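Local atomic coordinates of endoglucanase (Ruminococcus champanellensis, PDB entry 6WQV), a protein that probably hydrolyses internal beta-1,4 linkages of cellulose and related plant polysaccharides as a broad-specificity family 5 endoglucanase. Residues F289-K294 with N298-W303. Sequence-based numbering, arbitrary orientation.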
loop_
_atom_site.group_PDB
_atom_site.type_symbol
_atom_site.label_atom_id
_atom_site.label_comp_id
_atom_site.label_asym_id
_atom_site.label_seq_id
_atom_site.Cartn_x
_atom_site.Cartn_y
_atom_site.Cartn_z
ATOM N N PHE A 289 -4.579 -6.411 -2.451
ATOM C CA PHE A 289 -5.490 -7.258 -3.217
ATOM C C PHE A 289 -6.706 -7.494 -2.320
ATOM O O PHE A 289 -6.674 -7.232 -1.111
ATOM C CB PHE A 289 -4.829 -8.589 -3.656
ATOM C CG PHE A 289 -4.820 -9.630 -2.585
ATOM C CD1 PHE A 289 -4.031 -9.459 -1.468
ATOM C CD2 PHE A 289 -5.621 -10.762 -2.664
ATOM C CE1 PHE A 289 -4.038 -10.382 -0.457
ATOM C CE2 PHE A 289 -5.626 -11.695 -1.647
ATOM C CZ PHE A 289 -4.834 -11.503 -0.548
ATOM N N GLY A 290 -7.770 -8.008 -2.917
ATOM C CA GLY A 290 -8.979 -8.339 -2.178
ATOM C C GLY A 290 -10.065 -8.676 -3.166
ATOM O O GLY A 290 -9.908 -8.509 -4.376
ATOM N N ALA A 291 -11.170 -9.192 -2.635
ATOM C CA ALA A 291 -12.364 -9.464 -3.429
ATOM C C ALA A 291 -13.563 -8.986 -2.623
ATOM O O ALA A 291 -13.717 -9.358 -1.457
ATOM C CB ALA A 291 -12.516 -10.953 -3.765
ATOM N N LEU A 292 -14.391 -8.155 -3.244
ATOM C CA LEU A 292 -15.551 -7.586 -2.572
ATOM C C LEU A 292 -16.465 -8.670 -2.030
ATOM O O LEU A 292 -16.667 -9.712 -2.659
ATOM C CB LEU A 292 -16.378 -6.810 -3.589
ATOM C CG LEU A 292 -15.771 -5.564 -4.218
ATOM C CD1 LEU A 292 -16.479 -5.253 -5.529
ATOM C CD2 LEU A 292 -15.896 -4.390 -3.288
ATOM N N ASN A 293 -17.090 -8.386 -0.886
ATOM C CA ASN A 293 -18.159 -9.252 -0.414
ATOM C C ASN A 293 -19.376 -9.093 -1.316
ATOM O O ASN A 293 -19.975 -8.013 -1.374
ATOM C CB ASN A 293 -18.585 -8.922 1.012
ATOM C CG ASN A 293 -19.827 -9.701 1.418
ATOM O OD1 ASN A 293 -19.992 -10.861 1.036
ATOM N ND2 ASN A 293 -20.714 -9.064 2.167
ATOM N N LYS A 294 -19.752 -10.172 -2.007
ATOM C CA LYS A 294 -20.950 -10.220 -2.835
ATOM C C LYS A 294 -21.854 -11.357 -2.375
ATOM O O LYS A 294 -22.605 -11.935 -3.168
ATOM C CB LYS A 294 -20.585 -10.359 -4.314
ATOM C CG LYS A 294 -19.903 -9.119 -4.883
ATOM C CD LYS A 294 -19.383 -9.365 -6.292
ATOM C CE LYS A 294 -18.789 -8.099 -6.890
ATOM N NZ LYS A 294 -18.046 -8.381 -8.150
ATOM N N ASN A 298 -18.470 -19.217 -1.156
ATOM C CA ASN A 298 -17.792 -20.345 -1.796
ATOM C C ASN A 298 -16.873 -19.863 -2.914
ATOM O O ASN A 298 -15.741 -20.345 -3.052
ATOM C CB ASN A 298 -18.795 -21.383 -2.301
ATOM C CG ASN A 298 -19.479 -22.132 -1.168
ATOM O OD1 ASN A 298 -18.972 -22.195 -0.046
ATOM N ND2 ASN A 298 -20.636 -22.710 -1.462
ATOM N N GLY A 299 -17.331 -18.888 -3.700
ATOM C CA GLY A 299 -16.488 -18.338 -4.751
ATOM C C GLY A 299 -15.291 -17.581 -4.214
ATOM O O GLY A 299 -14.184 -17.695 -4.749
ATOM N N ARG A 300 -15.482 -16.795 -3.156
ATOM C CA ARG A 300 -14.345 -16.076 -2.602
ATOM C C ARG A 300 -13.342 -17.023 -1.956
ATOM O O ARG A 300 -12.132 -16.755 -1.998
ATOM C CB ARG A 300 -14.797 -15.003 -1.612
ATOM C CG ARG A 300 -15.536 -13.842 -2.269
ATOM C CD ARG A 300 -15.344 -12.539 -1.504
ATOM N NE ARG A 300 -16.024 -12.573 -0.211
ATOM C CZ ARG A 300 -15.796 -11.713 0.779
ATOM N NH1 ARG A 300 -14.909 -10.741 0.643
ATOM N NH2 ARG A 300 -16.473 -11.844 1.909
ATOM N N VAL A 301 -13.812 -18.119 -1.351
ATOM C CA VAL A 301 -12.901 -19.112 -0.779
ATOM C C VAL A 301 -12.061 -19.758 -1.873
ATOM O O VAL A 301 -10.842 -19.907 -1.737
ATOM C CB VAL A 301 -13.683 -20.150 0.047
ATOM C CG1 VAL A 301 -12.814 -21.363 0.378
ATOM C CG2 VAL A 301 -14.212 -19.518 1.334
ATOM N N LEU A 302 -12.695 -20.147 -2.978
ATOM C CA LEU A 302 -11.953 -20.756 -4.076
ATOM C C LEU A 302 -10.970 -19.763 -4.676
ATOM O O LEU A 302 -9.805 -20.095 -4.934
ATOM C CB LEU A 302 -12.937 -21.252 -5.132
ATOM C CG LEU A 302 -12.351 -21.941 -6.360
ATOM C CD1 LEU A 302 -11.658 -23.224 -5.948
ATOM C CD2 LEU A 302 -13.423 -22.214 -7.398
ATOM N N TRP A 303 -11.429 -18.532 -4.913
ATOM C CA TRP A 303 -10.549 -17.476 -5.405
ATOM C C TRP A 303 -9.384 -17.247 -4.451
ATOM O O TRP A 303 -8.223 -17.181 -4.874
ATOM C CB TRP A 303 -11.372 -16.194 -5.598
ATOM C CG TRP A 303 -10.556 -14.962 -5.774
ATOM C CD1 TRP A 303 -10.063 -14.459 -6.943
ATOM C CD2 TRP A 303 -10.130 -14.069 -4.741
ATOM N NE1 TRP A 303 -9.352 -13.302 -6.698
ATOM C CE2 TRP A 303 -9.382 -13.044 -5.353
ATOM C CE3 TRP A 303 -10.314 -14.039 -3.356
ATOM C CZ2 TRP A 303 -8.813 -11.998 -4.624
ATOM C CZ3 TRP A 303 -9.745 -13.004 -2.631
ATOM C CH2 TRP A 303 -8.998 -12.005 -3.267
HETATM O O HOH W 1 -18.927 -13.455 1.146
#
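One face of the Trp303 indole carries the methyl of Ala291: its CB stands 3.6 Å from the centroid of the six-membered ring and 11° off the ring normal, which qualifies as a CH-pi contact. At the far corner of the same ring, Trp303 CH2 reaches Gly290 C at 3.5 Å and Phe289 CD2 at 3.6 Å. The Phe289 and Trp303 rings meet obliquely. Trp303 NE1 is satisfied by Ser244 O.

The second flat group, the Arg300 guanidinium, has Asn293 CA over the centre of one face and Ala291 O at its edge, slightly out of the plane. In this TIM barrel, residues 289-294 leave the C-terminal end of strand 284-289, the seventh in order round the barrel and on the side where the bound sugars lie, and lead into helix 297-313. The Arg300 chain bends at chi3 (-69°), bringing NH1 to Ala291 O at 2.8 Å; the N-H...O angle of 143° makes this bond noticeably bent, and through it Arg300 ties the loop to the first turn of the helix that follows. Arg300 NH2 donates to a water at 3.0 Å, and that water donates in turn to Asn293 OD1, which also accepts from Asn295 N. Tyr345 adds a cation-pi contact to Arg300. A leucine in place of Arg300 would probably leave Ala291 O without this donor and break the water bridge to Asn293.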